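Local coordinates for uncharacterized protein (Legionella longbeachae NSW150, PDB 4JZA) that is a phosphoinositide phosphatase, probably removing the 3-phosphate of phosphatidylinositol 3-phosphate and so acting on lipid metabolism in the encounter of pathogen and host, at residues Y57-A62 with Q318-H323; A132-L137 with S340-L345; E177-K182 with D329-A334. All blocks are in the same frame, centred on the assembly; numbering follows the deposited sequence.

Contact 1 of 3, residues Y57-A62 with Q318-H323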
ATOM      1  N   TYR A  57      -3.423  -8.378  12.613  1.00 43.16           N
ATOM      2  CA  TYR A  57      -3.033  -8.113  13.975  1.00 43.68           C
ATOM      3  C   TYR A  57      -2.596  -6.676  14.157  1.00 44.98           C
ATOM      4  O   TYR A  57      -3.000  -6.038  15.126  1.00 49.68           O
ATOM      5  CB  TYR A  57      -1.939  -9.058  14.457  1.00 42.99           C
ATOM      6  CG  TYR A  57      -2.489 -10.361  14.953  1.00 43.21           C
ATOM      7  CD1 TYR A  57      -3.105 -11.241  14.086  1.00 42.04           C
ATOM      8  CD2 TYR A  57      -2.419 -10.705  16.300  1.00 45.07           C
ATOM      9  CE1 TYR A  57      -3.614 -12.450  14.526  1.00 43.41           C
ATOM     10  CE2 TYR A  57      -2.927 -11.914  16.761  1.00 46.21           C
ATOM     11  CZ  TYR A  57      -3.516 -12.792  15.862  1.00 46.44           C
ATOM     12  OH  TYR A  57      -4.022 -14.016  16.294  1.00 48.93           O
ATOM     13  N   PHE A  58      -1.813  -6.130  13.238  1.00 41.89           N
ATOM     14  CA  PHE A  58      -1.460  -4.732  13.377  1.00 39.12           C
ATOM     15  C   PHE A  58      -2.708  -3.871  13.446  1.00 39.84           C
ATOM     16  O   PHE A  58      -2.788  -2.900  14.208  1.00 42.21           O
ATOM     17  CB  PHE A  58      -0.646  -4.283  12.193  1.00 39.26           C
ATOM     18  CG  PHE A  58      -0.076  -2.909  12.345  1.00 37.17           C
ATOM     19  CD1 PHE A  58      -0.794  -1.817  11.942  1.00 35.12           C
ATOM     20  CD2 PHE A  58       1.187  -2.732  12.869  1.00 37.75           C
ATOM     21  CE1 PHE A  58      -0.294  -0.572  12.084  1.00 34.13           C
ATOM     22  CE2 PHE A  58       1.711  -1.477  13.015  1.00 37.28           C
ATOM     23  CZ  PHE A  58       0.967  -0.398  12.617  1.00 37.37           C
ATOM     24  N   LEU A  59      -3.670  -4.202  12.611  1.00 40.32           N
ATOM     25  CA  LEU A  59      -4.883  -3.401  12.450  1.00 41.67           C
ATOM     26  C   LEU A  59      -5.661  -3.386  13.739  1.00 44.21           C
ATOM     27  O   LEU A  59      -6.108  -2.330  14.210  1.00 42.37           O
ATOM     28  CB  LEU A  59      -5.716  -3.981  11.300  1.00 39.81           C
ATOM     29  CG  LEU A  59      -7.056  -3.340  11.017  1.00 41.23           C
ATOM     30  CD1 LEU A  59      -6.963  -1.872  10.656  1.00 40.96           C
ATOM     31  CD2 LEU A  59      -7.750  -4.143   9.928  1.00 40.24           C
ATOM     32  N   ILE A  60      -5.816  -4.564  14.327  1.00 48.36           N
ATOM     33  CA  ILE A  60      -6.677  -4.696  15.489  1.00 51.73           C
ATOM     34  C   ILE A  60      -6.038  -4.089  16.732  1.00 52.27           C
ATOM     35  O   ILE A  60      -6.741  -3.532  17.579  1.00 53.48           O
ATOM     36  CB  ILE A  60      -7.164  -6.145  15.697  1.00 53.14           C
ATOM     37  CG1 ILE A  60      -8.391  -6.162  16.608  1.00 58.88           C
ATOM     38  CG2 ILE A  60      -6.066  -7.033  16.234  1.00 52.11           C
ATOM     39  CD1 ILE A  60      -9.245  -7.412  16.457  1.00 63.85           C
ATOM     40  N   ASP A  61      -4.718  -4.177  16.824  1.00 48.57           N
ATOM     41  CA  ASP A  61      -3.986  -3.557  17.914  1.00 46.23           C
ATOM     42  C   ASP A  61      -3.896  -2.017  17.721  1.00 47.36           C
ATOM     43  O   ASP A  61      -3.791  -1.293  18.670  1.00 46.38           O
ATOM     44  CB  ASP A  61      -2.572  -4.179  18.049  1.00 47.48           C
ATOM     45  CG  ASP A  61      -2.595  -5.667  18.499  1.00 48.49           C
ATOM     46  OD1 ASP A  61      -3.659  -6.154  18.932  1.00 48.24           O
ATOM     47  OD2 ASP A  61      -1.562  -6.358  18.400  1.00 46.45           O
ATOM     48  N   ALA A  62      -3.952  -1.498  16.505  1.00 49.89           N
ATOM     49  CA  ALA A  62      -3.676  -0.064  16.272  1.00 44.29           C
ATOM     50  C   ALA A  62      -4.924   0.758  16.084  1.00 45.58           C
ATOM     51  O   ALA A  62      -4.957   1.908  16.475  1.00 45.86           O
ATOM     52  CB  ALA A  62      -2.809   0.092  15.049  1.00 43.19           C
ATOM     53  N   GLN A 318      -3.129   7.704  10.743  1.00 37.58           N
ATOM     54  CA  GLN A 318      -2.603   8.397  11.931  1.00 36.50           C
ATOM     55  C   GLN A 318      -2.526   7.431  13.100  1.00 37.59           C
ATOM     56  O   GLN A 318      -1.502   7.389  13.792  1.00 37.62           O
ATOM     57  CB  GLN A 318      -3.397   9.638  12.257  1.00 33.74           C
ATOM     58  CG  GLN A 318      -3.508  10.585  11.065  1.00 34.77           C
ATOM     59  CD  GLN A 318      -4.106  11.949  11.389  1.00 34.88           C
ATOM     60  OE1 GLN A 318      -5.258  12.097  11.784  1.00 33.25           O
ATOM     61  NE2 GLN A 318      -3.322  12.949  11.196  1.00 39.32           N
ATOM     62  N   PHE A 319      -3.549   6.600  13.254  1.00 38.63           N
ATOM     63  CA  PHE A 319      -3.509   5.571  14.279  1.00 41.31           C
ATOM     64  C   PHE A 319      -2.431   4.568  13.969  1.00 41.65           C
ATOM     65  O   PHE A 319      -1.782   4.095  14.878  1.00 45.58           O
ATOM     66  CB  PHE A 319      -4.833   4.831  14.433  1.00 43.57           C
ATOM     67  CG  PHE A 319      -5.860   5.555  15.265  1.00 45.40           C
ATOM     68  CD1 PHE A 319      -5.734   5.623  16.645  1.00 46.25           C
ATOM     69  CD2 PHE A 319      -6.978   6.111  14.676  1.00 47.12           C
ATOM     70  CE1 PHE A 319      -6.691   6.236  17.423  1.00 46.17           C
ATOM     71  CE2 PHE A 319      -7.946   6.734  15.446  1.00 49.34           C
ATOM     72  CZ  PHE A 319      -7.808   6.784  16.826  1.00 48.66           C
ATOM     73  N   PHE A 320      -2.223   4.244  12.697  1.00 43.32           N
ATOM     74  CA  PHE A 320      -1.156   3.311  12.335  1.00 40.98           C
ATOM     75  C   PHE A 320       0.183   3.957  12.671  1.00 42.07           C
ATOM     76  O   PHE A 320       1.068   3.318  13.270  1.00 43.54           O
ATOM     77  CB  PHE A 320      -1.178   2.954  10.845  1.00 43.01           C
ATOM     78  CG  PHE A 320      -2.385   2.164  10.384  1.00 42.12           C
ATOM     79  CD1 PHE A 320      -3.226   1.544  11.255  1.00 44.49           C
ATOM     80  CD2 PHE A 320      -2.637   2.030   9.033  1.00 43.20           C
ATOM     81  CE1 PHE A 320      -4.308   0.827  10.786  1.00 47.40           C
ATOM     82  CE2 PHE A 320      -3.699   1.321   8.552  1.00 42.70           C
ATOM     83  CZ  PHE A 320      -4.548   0.720   9.425  1.00 44.99           C
ATOM     84  N   LEU A 321       0.350   5.222  12.307  1.00 39.64           N
ATOM     85  CA  LEU A 321       1.620   5.888  12.609  1.00 43.71           C
ATOM     86  C   LEU A 321       1.867   5.871  14.108  1.00 44.66           C
ATOM     87  O   LEU A 321       2.950   5.496  14.566  1.00 40.81           O
ATOM     88  CB  LEU A 321       1.638   7.333  12.079  1.00 43.68           C
ATOM     89  CG  LEU A 321       2.917   8.154  12.233  1.00 44.22           C
ATOM     90  CD1 LEU A 321       4.084   7.431  11.622  1.00 43.06           C
ATOM     91  CD2 LEU A 321       2.719   9.510  11.537  1.00 46.41           C
ATOM     92  N   GLU A 322       0.830   6.292  14.839  1.00 47.41           N
ATOM     93  CA  GLU A 322       0.835   6.307  16.282  1.00 48.85           C
ATOM     94  C   GLU A 322       1.290   4.957  16.836  1.00 47.91           C
ATOM     95  O   GLU A 322       2.115   4.898  17.726  1.00 50.50           O
ATOM     96  CB  GLU A 322      -0.555   6.668  16.822  1.00 52.77           C
ATOM     97  CG  GLU A 322      -0.792   6.366  18.309  1.00 52.65           C
ATOM     98  CD  GLU A 322      -2.214   6.670  18.776  1.00 51.79           C
ATOM     99  OE1 GLU A 322      -2.559   6.356  19.929  1.00 49.23           O
ATOM    100  OE2 GLU A 322      -3.010   7.227  17.996  1.00 51.18           O
ATOM    101  N   HIS A 323       0.786   3.870  16.300  1.00 44.13           N
ATOM    102  CA  HIS A 323       1.063   2.593  16.912  1.00 42.80           C
ATOM    103  C   HIS A 323       2.519   2.162  16.765  1.00 43.54           C
ATOM    104  O   HIS A 323       3.051   1.479  17.627  1.00 43.98           O
ATOM    105  CB  HIS A 323       0.175   1.542  16.305  1.00 41.46           C
ATOM    106  CG  HIS A 323       0.286   0.212  16.976  1.00 43.83           C
ATOM    107  ND1 HIS A 323      -0.258  -0.044  18.219  1.00 45.38           N
ATOM    108  CD2 HIS A 323       0.853  -0.951  16.567  1.00 43.00           C
ATOM    109  CE1 HIS A 323      -0.031  -1.307  18.549  1.00 44.36           C
ATOM    110  NE2 HIS A 323       0.629  -1.882  17.558  1.00 44.87           N
TER

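Contact 2 of 3, residues A132-L137 with S340-L345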
ATOM      1  N   ALA A 132      -2.486  -1.256   6.774  1.00 33.63           N
ATOM      2  CA  ALA A 132      -1.942  -1.883   7.986  1.00 36.10           C
ATOM      3  C   ALA A 132      -0.725  -2.736   7.681  1.00 34.40           C
ATOM      4  O   ALA A 132       0.219  -2.711   8.411  1.00 35.25           O
ATOM      5  CB  ALA A 132      -2.993  -2.716   8.716  1.00 37.67           C
ATOM      6  N   GLU A 133      -0.716  -3.467   6.589  1.00 36.77           N
ATOM      7  CA  GLU A 133       0.463  -4.260   6.286  1.00 39.19           C
ATOM      8  C   GLU A 133       1.701  -3.379   6.068  1.00 38.58           C
ATOM      9  O   GLU A 133       2.789  -3.724   6.482  1.00 39.98           O
ATOM     10  CB  GLU A 133       0.231  -5.095   5.041  1.00 43.21           C
ATOM     11  CG  GLU A 133       1.320  -6.137   4.836  1.00 46.64           C
ATOM     12  CD  GLU A 133       1.384  -6.707   3.426  1.00 47.79           C
ATOM     13  OE1 GLU A 133       1.993  -7.780   3.340  1.00 46.43           O
ATOM     14  OE2 GLU A 133       0.859  -6.119   2.435  1.00 44.88           O
ATOM     15  N   GLN A 134       1.528  -2.248   5.402  1.00 35.99           N
ATOM     16  CA  GLN A 134       2.624  -1.355   5.117  1.00 34.38           C
ATOM     17  C   GLN A 134       3.263  -0.816   6.374  1.00 32.93           C
ATOM     18  O   GLN A 134       4.462  -0.845   6.503  1.00 32.10           O
ATOM     19  CB  GLN A 134       2.085  -0.180   4.306  1.00 38.18           C
ATOM     20  CG  GLN A 134       1.599  -0.501   2.888  1.00 38.89           C
ATOM     21  CD  GLN A 134       0.989   0.718   2.258  1.00 43.62           C
ATOM     22  OE1 GLN A 134       1.170   1.752   2.731  1.00 54.27           O
ATOM     23  NE2 GLN A 134       0.381   0.626   1.197  1.00 46.30           N
ATOM     24  N   TYR A 135       2.438  -0.305   7.291  1.00 35.24           N
ATOM     25  CA  TYR A 135       2.904   0.180   8.595  1.00 35.63           C
ATOM     26  C   TYR A 135       3.465  -0.997   9.420  1.00 36.72           C
ATOM     27  O   TYR A 135       4.495  -0.821  10.078  1.00 35.99           O
ATOM     28  CB  TYR A 135       1.829   0.940   9.370  1.00 35.26           C
ATOM     29  CG  TYR A 135       1.658   2.345   8.907  1.00 35.34           C
ATOM     30  CD1 TYR A 135       0.781   2.649   7.904  1.00 36.82           C
ATOM     31  CD2 TYR A 135       2.339   3.386   9.505  1.00 36.29           C
ATOM     32  CE1 TYR A 135       0.619   3.943   7.461  1.00 36.92           C
ATOM     33  CE2 TYR A 135       2.187   4.687   9.075  1.00 34.61           C
ATOM     34  CZ  TYR A 135       1.331   4.937   8.043  1.00 36.65           C
ATOM     35  OH  TYR A 135       1.160   6.193   7.577  1.00 41.22           O
ATOM     36  N   ALA A 136       2.878  -2.187   9.360  1.00 33.57           N
ATOM     37  CA  ALA A 136       3.542  -3.321  10.057  1.00 37.28           C
ATOM     38  C   ALA A 136       4.955  -3.553   9.560  1.00 38.52           C
ATOM     39  O   ALA A 136       5.859  -3.866  10.360  1.00 34.43           O
ATOM     40  CB  ALA A 136       2.782  -4.655   9.924  1.00 37.47           C
ATOM     41  N   LEU A 137       5.130  -3.414   8.234  1.00 39.09           N
ATOM     42  CA  LEU A 137       6.439  -3.597   7.610  1.00 39.12           C
ATOM     43  C   LEU A 137       7.440  -2.469   7.944  1.00 42.11           C
ATOM     44  O   LEU A 137       8.632  -2.751   8.131  1.00 42.66           O
ATOM     45  CB  LEU A 137       6.311  -3.737   6.096  1.00 38.38           C
ATOM     46  CG  LEU A 137       5.615  -4.999   5.611  1.00 39.03           C
ATOM     47  CD1 LEU A 137       5.301  -4.849   4.122  1.00 41.12           C
ATOM     48  CD2 LEU A 137       6.421  -6.275   5.880  1.00 39.22           C
ATOM     49  N   SER A 340       7.302   0.253  -0.881  1.00 36.20           N
ATOM     50  CA  SER A 340       7.014   0.926  -2.127  1.00 36.58           C
ATOM     51  C   SER A 340       5.572   1.444  -2.228  1.00 37.74           C
ATOM     52  O   SER A 340       5.284   2.399  -2.967  1.00 40.57           O
ATOM     53  CB  SER A 340       7.329  -0.026  -3.307  1.00 37.67           C
ATOM     54  OG  SER A 340       6.269  -0.958  -3.538  1.00 41.56           O
ATOM     55  N   ARG A 341       4.626   0.820  -1.542  1.00 38.04           N
ATOM     56  CA  ARG A 341       3.222   1.278  -1.691  1.00 37.41           C
ATOM     57  C   ARG A 341       2.907   2.432  -0.764  1.00 38.93           C
ATOM     58  O   ARG A 341       1.832   3.004  -0.817  1.00 38.64           O
ATOM     59  CB  ARG A 341       2.261   0.181  -1.313  1.00 35.97           C
ATOM     60  CG  ARG A 341       2.249  -1.023  -2.211  1.00 36.33           C
ATOM     61  CD  ARG A 341       1.476  -2.123  -1.479  1.00 37.46           C
ATOM     62  NE  ARG A 341       2.264  -2.814  -0.472  1.00 35.01           N
ATOM     63  CZ  ARG A 341       1.767  -3.536   0.506  1.00 36.09           C
ATOM     64  NH1 ARG A 341       0.459  -3.689   0.657  1.00 39.15           N
ATOM     65  NH2 ARG A 341       2.595  -4.109   1.349  1.00 38.15           N
ATOM     66  N   HIS A 342       3.857   2.736   0.107  1.00 38.45           N
ATOM     67  CA  HIS A 342       3.620   3.546   1.246  1.00 35.21           C
ATOM     68  C   HIS A 342       4.120   4.940   0.935  1.00 33.64           C
ATOM     69  O   HIS A 342       5.177   5.350   1.397  1.00 29.36           O
ATOM     70  CB  HIS A 342       4.351   2.962   2.461  1.00 35.33           C
ATOM     71  CG  HIS A 342       3.959   3.620   3.739  1.00 37.59           C
ATOM     72  ND1 HIS A 342       4.047   3.022   4.948  1.00 37.71           N
ATOM     73  CD2 HIS A 342       3.486   4.849   3.984  1.00 38.40           C
ATOM     74  CE1 HIS A 342       3.582   3.835   5.880  1.00 40.93           C
ATOM     75  NE2 HIS A 342       3.280   4.966   5.323  1.00 39.63           N
ATOM     76  N   ARG A 343       3.307   5.701   0.211  1.00 35.43           N
ATOM     77  CA  ARG A 343       3.745   7.029  -0.238  1.00 37.73           C
ATOM     78  C   ARG A 343       3.014   8.216   0.385  1.00 39.07           C
ATOM     79  O   ARG A 343       2.888   9.285  -0.247  1.00 39.09           O
ATOM     80  CB  ARG A 343       3.682   7.030  -1.766  1.00 38.61           C
ATOM     81  CG  ARG A 343       4.291   5.751  -2.318  1.00 37.25           C
ATOM     82  CD  ARG A 343       5.789   5.758  -2.056  1.00 39.29           C
ATOM     83  NE  ARG A 343       6.387   6.551  -3.106  1.00 39.06           N
ATOM     84  CZ  ARG A 343       6.907   7.722  -2.935  1.00 42.62           C
ATOM     85  NH1 ARG A 343       7.012   8.220  -1.738  1.00 48.88           N
ATOM     86  NH2 ARG A 343       7.363   8.384  -3.963  1.00 47.59           N
ATOM     87  N   THR A 344       2.535   8.014   1.625  1.00 40.27           N
ATOM     88  CA  THR A 344       1.809   9.014   2.380  1.00 39.45           C
ATOM     89  C   THR A 344       2.683   9.803   3.384  1.00 43.02           C
ATOM     90  O   THR A 344       2.224  10.792   3.969  1.00 41.75           O
ATOM     91  CB  THR A 344       0.659   8.364   3.155  1.00 38.92           C
ATOM     92  OG1 THR A 344       1.145   7.286   3.944  1.00 38.59           O
ATOM     93  CG2 THR A 344      -0.358   7.836   2.224  1.00 39.15           C
ATOM     94  N   LEU A 345       3.937   9.379   3.572  1.00 42.79           N
ATOM     95  CA  LEU A 345       4.854  10.068   4.464  1.00 39.80           C
ATOM     96  C   LEU A 345       6.009  10.600   3.618  1.00 41.77           C
ATOM     97  O   LEU A 345       6.428   9.987   2.633  1.00 37.48           O
ATOM     98  CB  LEU A 345       5.365   9.109   5.517  1.00 39.80           C
ATOM     99  CG  LEU A 345       4.312   8.373   6.367  1.00 40.43           C
ATOM    100  CD1 LEU A 345       4.997   7.321   7.240  1.00 41.59           C
ATOM    101  CD2 LEU A 345       3.578   9.332   7.275  1.00 38.09           C
TER
HETATM  102  O   HOH W   1       5.794   0.901   4.702  1.00 32.59           O
HETATM  103  O   HOH W   2      -1.465   1.995  -0.498  1.00 37.00           O

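Contact 3 of 3, residues E177-K182 with D329-A334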
ATOM      1  N   GLU A 177       9.657  16.443  13.615  1.00 50.16           N
ATOM      2  CA  GLU A 177       8.211  16.349  13.476  1.00 47.04           C
ATOM      3  C   GLU A 177       7.618  15.087  14.133  1.00 45.45           C
ATOM      4  O   GLU A 177       6.566  15.158  14.746  1.00 44.09           O
ATOM      5  CB  GLU A 177       7.829  16.427  12.020  1.00 47.41           C
ATOM      6  CG  GLU A 177       8.118  17.777  11.366  1.00 46.51           C
ATOM      7  CD  GLU A 177       8.132  17.681   9.855  1.00 47.86           C
ATOM      8  OE1 GLU A 177       8.172  16.559   9.291  1.00 48.05           O
ATOM      9  OE2 GLU A 177       8.104  18.730   9.210  1.00 48.26           O
ATOM     10  N   LEU A 178       8.272  13.937  14.017  1.00 44.93           N
ATOM     11  CA  LEU A 178       7.757  12.726  14.654  1.00 46.38           C
ATOM     12  C   LEU A 178       7.772  12.827  16.169  1.00 51.92           C
ATOM     13  O   LEU A 178       6.833  12.382  16.872  1.00 58.24           O
ATOM     14  CB  LEU A 178       8.517  11.488  14.186  1.00 46.45           C
ATOM     15  CG  LEU A 178       8.332  11.150  12.707  1.00 43.59           C
ATOM     16  CD1 LEU A 178       9.292  10.047  12.305  1.00 44.02           C
ATOM     17  CD2 LEU A 178       6.914  10.724  12.365  1.00 41.76           C
ATOM     18  N   THR A 179       8.822  13.448  16.678  1.00 54.79           N
ATOM     19  CA  THR A 179       8.938  13.713  18.102  1.00 50.66           C
ATOM     20  C   THR A 179       7.801  14.608  18.604  1.00 47.33           C
ATOM     21  O   THR A 179       7.227  14.314  19.641  1.00 49.41           O
ATOM     22  CB  THR A 179      10.319  14.345  18.375  1.00 54.33           C
ATOM     23  OG1 THR A 179      11.340  13.399  18.024  1.00 51.12           O
ATOM     24  CG2 THR A 179      10.473  14.763  19.862  1.00 55.16           C
ATOM     25  N   LEU A 180       7.484  15.688  17.884  1.00 44.55           N
ATOM     26  CA  LEU A 180       6.349  16.518  18.247  1.00 50.14           C
ATOM     27  C   LEU A 180       5.013  15.720  18.266  1.00 52.12           C
ATOM     28  O   LEU A 180       4.187  15.865  19.177  1.00 53.15           O
ATOM     29  CB  LEU A 180       6.205  17.686  17.264  1.00 54.64           C
ATOM     30  CG  LEU A 180       7.160  18.853  17.424  1.00 62.27           C
ATOM     31  CD1 LEU A 180       7.017  19.828  16.253  1.00 67.24           C
ATOM     32  CD2 LEU A 180       6.908  19.576  18.741  1.00 62.78           C
ATOM     33  N   ILE A 181       4.786  14.915  17.228  1.00 51.42           N
ATOM     34  CA  ILE A 181       3.582  14.106  17.141  1.00 49.14           C
ATOM     35  C   ILE A 181       3.399  13.272  18.433  1.00 47.74           C
ATOM     36  O   ILE A 181       2.329  13.290  19.021  1.00 47.92           O
ATOM     37  CB  ILE A 181       3.585  13.252  15.841  1.00 49.96           C
ATOM     38  CG1 ILE A 181       3.426  14.150  14.611  1.00 50.94           C
ATOM     39  CG2 ILE A 181       2.434  12.245  15.820  1.00 50.37           C
ATOM     40  CD1 ILE A 181       3.920  13.534  13.322  1.00 51.79           C
ATOM     41  N   LYS A 182       4.444  12.591  18.902  1.00 47.78           N
ATOM     42  CA  LYS A 182       4.331  11.847  20.141  1.00 47.04           C
ATOM     43  C   LYS A 182       4.124  12.750  21.324  1.00 49.07           C
ATOM     44  O   LYS A 182       3.371  12.442  22.244  1.00 49.47           O
ATOM     45  CB  LYS A 182       5.587  11.099  20.470  1.00 48.72           C
ATOM     46  CG  LYS A 182       6.012  10.099  19.450  1.00 52.71           C
ATOM     47  CD  LYS A 182       7.191   9.302  19.981  1.00 53.41           C
ATOM     48  CE  LYS A 182       6.779   8.316  21.068  1.00 52.68           C
ATOM     49  NZ  LYS A 182       7.904   7.389  21.370  1.00 52.31           N
ATOM     50  N   ASP A 329      11.780   3.975  21.545  1.00 51.77           N
ATOM     51  CA  ASP A 329      12.287   5.140  22.253  1.00 54.76           C
ATOM     52  C   ASP A 329      12.751   6.122  21.251  1.00 51.38           C
ATOM     53  O   ASP A 329      12.347   7.250  21.341  1.00 47.29           O
ATOM     54  CB  ASP A 329      13.421   4.798  23.201  1.00 63.74           C
ATOM     55  CG  ASP A 329      12.925   4.079  24.450  1.00 72.50           C
ATOM     56  OD1 ASP A 329      11.889   4.514  25.024  1.00 70.60           O
ATOM     57  OD2 ASP A 329      13.588   3.094  24.858  1.00 74.81           O
ATOM     58  N   ASP A 330      13.572   5.673  20.291  1.00 52.30           N
ATOM     59  CA  ASP A 330      14.094   6.524  19.221  1.00 53.21           C
ATOM     60  C   ASP A 330      13.153   6.531  17.994  1.00 51.48           C
ATOM     61  O   ASP A 330      12.844   5.492  17.396  1.00 47.01           O
ATOM     62  CB  ASP A 330      15.517   6.116  18.821  1.00 54.36           C
ATOM     63  CG  ASP A 330      16.224   7.209  17.972  1.00 61.30           C
ATOM     64  OD1 ASP A 330      15.539   8.146  17.456  1.00 63.04           O
ATOM     65  OD2 ASP A 330      17.468   7.154  17.833  1.00 58.13           O
ATOM     66  N   VAL A 331      12.683   7.717  17.637  1.00 48.65           N
ATOM     67  CA  VAL A 331      11.649   7.793  16.642  1.00 47.50           C
ATOM     68  C   VAL A 331      12.164   7.294  15.289  1.00 48.77           C
ATOM     69  O   VAL A 331      11.367   6.918  14.421  1.00 44.32           O
ATOM     70  CB  VAL A 331      11.082   9.203  16.507  1.00 46.22           C
ATOM     71  CG1 VAL A 331      10.336   9.566  17.758  1.00 47.37           C
ATOM     72  CG2 VAL A 331      12.178  10.228  16.230  1.00 46.57           C
ATOM     73  N   LYS A 332      13.483   7.294  15.106  1.00 49.35           N
ATOM     74  CA  LYS A 332      14.059   6.814  13.861  1.00 51.08           C
ATOM     75  C   LYS A 332      13.846   5.319  13.624  1.00 49.78           C
ATOM     76  O   LYS A 332      13.725   4.863  12.483  1.00 49.58           O
ATOM     77  CB  LYS A 332      15.528   7.219  13.735  1.00 59.99           C
ATOM     78  CG  LYS A 332      16.547   6.458  14.557  1.00 66.69           C
ATOM     79  CD  LYS A 332      17.925   7.123  14.380  1.00 72.58           C
ATOM     80  CE  LYS A 332      19.049   6.490  15.219  1.00 76.89           C
ATOM     81  NZ  LYS A 332      18.947   5.000  15.359  1.00 75.81           N
ATOM     82  N   ASP A 333      13.712   4.570  14.698  1.00 47.88           N
ATOM     83  CA  ASP A 333      13.386   3.157  14.585  1.00 47.15           C
ATOM     84  C   ASP A 333      11.960   2.849  14.153  1.00 47.23           C
ATOM     85  O   ASP A 333      11.625   1.697  13.871  1.00 50.24           O
ATOM     86  CB  ASP A 333      13.674   2.481  15.911  1.00 49.78           C
ATOM     87  CG  ASP A 333      15.141   2.534  16.267  1.00 51.97           C
ATOM     88  OD1 ASP A 333      15.973   2.827  15.388  1.00 56.23           O
ATOM     89  OD2 ASP A 333      15.454   2.299  17.437  1.00 58.75           O
ATOM     90  N   ALA A 334      11.104   3.856  14.136  1.00 44.42           N
ATOM     91  CA  ALA A 334       9.777   3.676  13.623  1.00 41.76           C
ATOM     92  C   ALA A 334       9.744   3.857  12.098  1.00 40.96           C
ATOM     93  O   ALA A 334       8.732   3.569  11.466  1.00 42.29           O
ATOM     94  CB  ALA A 334       8.855   4.694  14.257  1.00 44.77           C
TER

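Contact 1 of 3, residues Y57-A62 with Q318-H323
Phe-58 reaches across from helix 41-62 to helix 315-325, which runs almost perpendicular to it. Its CG lies anti to the backbone N (chi1 -172°), which carries the ring past its own helix toward segment 318-323. CB makes no contact there, so the ring atoms do the work. On one side of the ring CE1 advances on Phe-320, 3.7 Å from Phe-320 CD1, with the edge of Phe-58 turned to the face of Phe-320 in an offset T-shaped pair, planes 72° apart. On the other side Phe-58 CE2 comes 3.7 Å from His-323 CD2. Here the roles reverse, the edge of the imidazole pointing at the face of Phe-58 with the planes at 86°. The tip, Phe-58 CZ, rests 3.8 Å from the backbone O of Phe-320.

The three rings thus form an aromatic cluster, with Phe-58 giving an edge to one neighbour and a face to the other. Ala-62, one turn on, suits its place because it is small: its CB sits 3.5 Å from His-323 CB where the backbones approach most closely, and its CA lies over a face of the imidazole. Leu-59 CD1 lies at the edge of the Phe-320 ring, 3.8 Å from Phe-320 CZ. Helix 122-140 packs against the cluster: Phe-58 leans on Tyr-135 and Ala-136, Phe-320 on Glu-131 and Ala-132, while helix 74-87 packs against Ile-60.

Contact 2 of 3, residues A132-L137 with S340-L345
Charge pairing joins Glu-133 to Arg-341. The carboxylate offers a single oxygen to both terminal nitrogens of the guanidinium: Arg-341 NH2 donates to Glu-133 OE2 over 2.9 Å, and NH1 adds a weak bond of 3.0 Å to the same OE2. NH2 meets that oxygen from well above the carboxylate plane, 68° out of it. An extended Glu-133 and an arginine bent at chi3 bring the two groups together crossed, their planes 73° apart. The other oxygen, OE1, is held by Arg-48 and Ser-51. Glu-133 is thus flanked by two arginines, which would be expected to keep it ionised, and neutral oxygens of Asn-130 and Asn-612 take further N-H groups of Arg-341. Gln-134 CG lies 3.9 Å above the guanidinium plane, over its centre.

Segment 340-345 has no regular structure and belongs to the connection from helix 315-325 to strand 352-359 of the central mixed sheet. Ser-340 touches Lys-554, which lies in a Cys-Val-Ser-Gly-Lys-Asp-Arg run matching the CX5R signature of phosphatase P-loops, so this loop probably borders the active-site region.

Two waters bridge the segments. One donates to Gln-134 O at 2.8 Å and is also hydrogen-bonded to His-342 ND1; the second accepts from Gln-134 NE2 at 2.9 Å and gives a weak bond to Arg-341 O. Glutamine suits this place: NE2 serves the water while OE1 lies against His-342 CA and CB.

Aromatic and apolar contact completes the interface. His-342, its CG anti to the backbone N, sets CE1 3.2 Å above the Tyr-135 ring, over its centre, with the planes oblique at 56°. The phenol OH reaches on to Gln-317 OE1, which also pairs with Thr-344 OG1, and Leu-345 CD1 approaches Tyr-135 CE2 at 4.3 Å.

Contact 3 of 3, residues E177-K182 with D329-A334
An Asx turn leads into the short 3-10 segment 331-334, which rests against helix 172-183. Asp-330 OD1 accepts from the backbone N of Lys-332 over 3.2 Å, in a nearly straight bond (173°) that reaches the oxygen from above the carboxylate plane. Aspartate suits the position, since its short side chain can fold back on the N-H two residues ahead. The Asp-330 O receives a 3.0 Å bond from Asp-333 N, so a side-chain and a backbone oxygen of Asp-330 both hold the start of the 3-10 segment. Lys-332 NZ bridges Asp-330 OD2 and, at longer range, Asp-333 OD1, while its side chain touches Leu-175 of helix 172-183.

Across the interface Val-331 carries most of the contact. Its branching at CB gives it two methyls to spread over the helix surface. CB faces Leu-178 CB at 4.1 Å, and CG2 lies 3.7 Å from Thr-179 OG1. The interface is small and carries no hydrogen bond of its own. Thr-179 OG1 is bonded back to Leu-175 O within its own helix, which suits it to sit beside an apolar methyl. Leu-178 also packs on Leu-325, linking the helix to helix 315-325. Lys-182 bends at chi3, 73°, so that CD passes 3.9 Å from Val-331 CG1 while NZ goes on to the backbone O of Leu-325.

How the contacts relate
In each contact the second segment comes from one continuous region, residues 318-345: helix 315-325 and the connection that leads from it to strand 352-359 of the central sheet. The first segments lie on helices 41-62, 122-140 and 172-183, but their partners come in the order 318-323, 329-334, 340-345, so both segments of contact 3 fall between those of contact 2. Contacts 1 and 2, with centres 12 Å apart, touch directly, Phe-320 CB lying 3.5 Å from Tyr-135 CG. Contact 3 is more peripheral, its centre about 15 and 16 Å from theirs, and touches neither. The region thus packs on three helices from the N-terminal part of the chain, uniting residues over 140 positions apart.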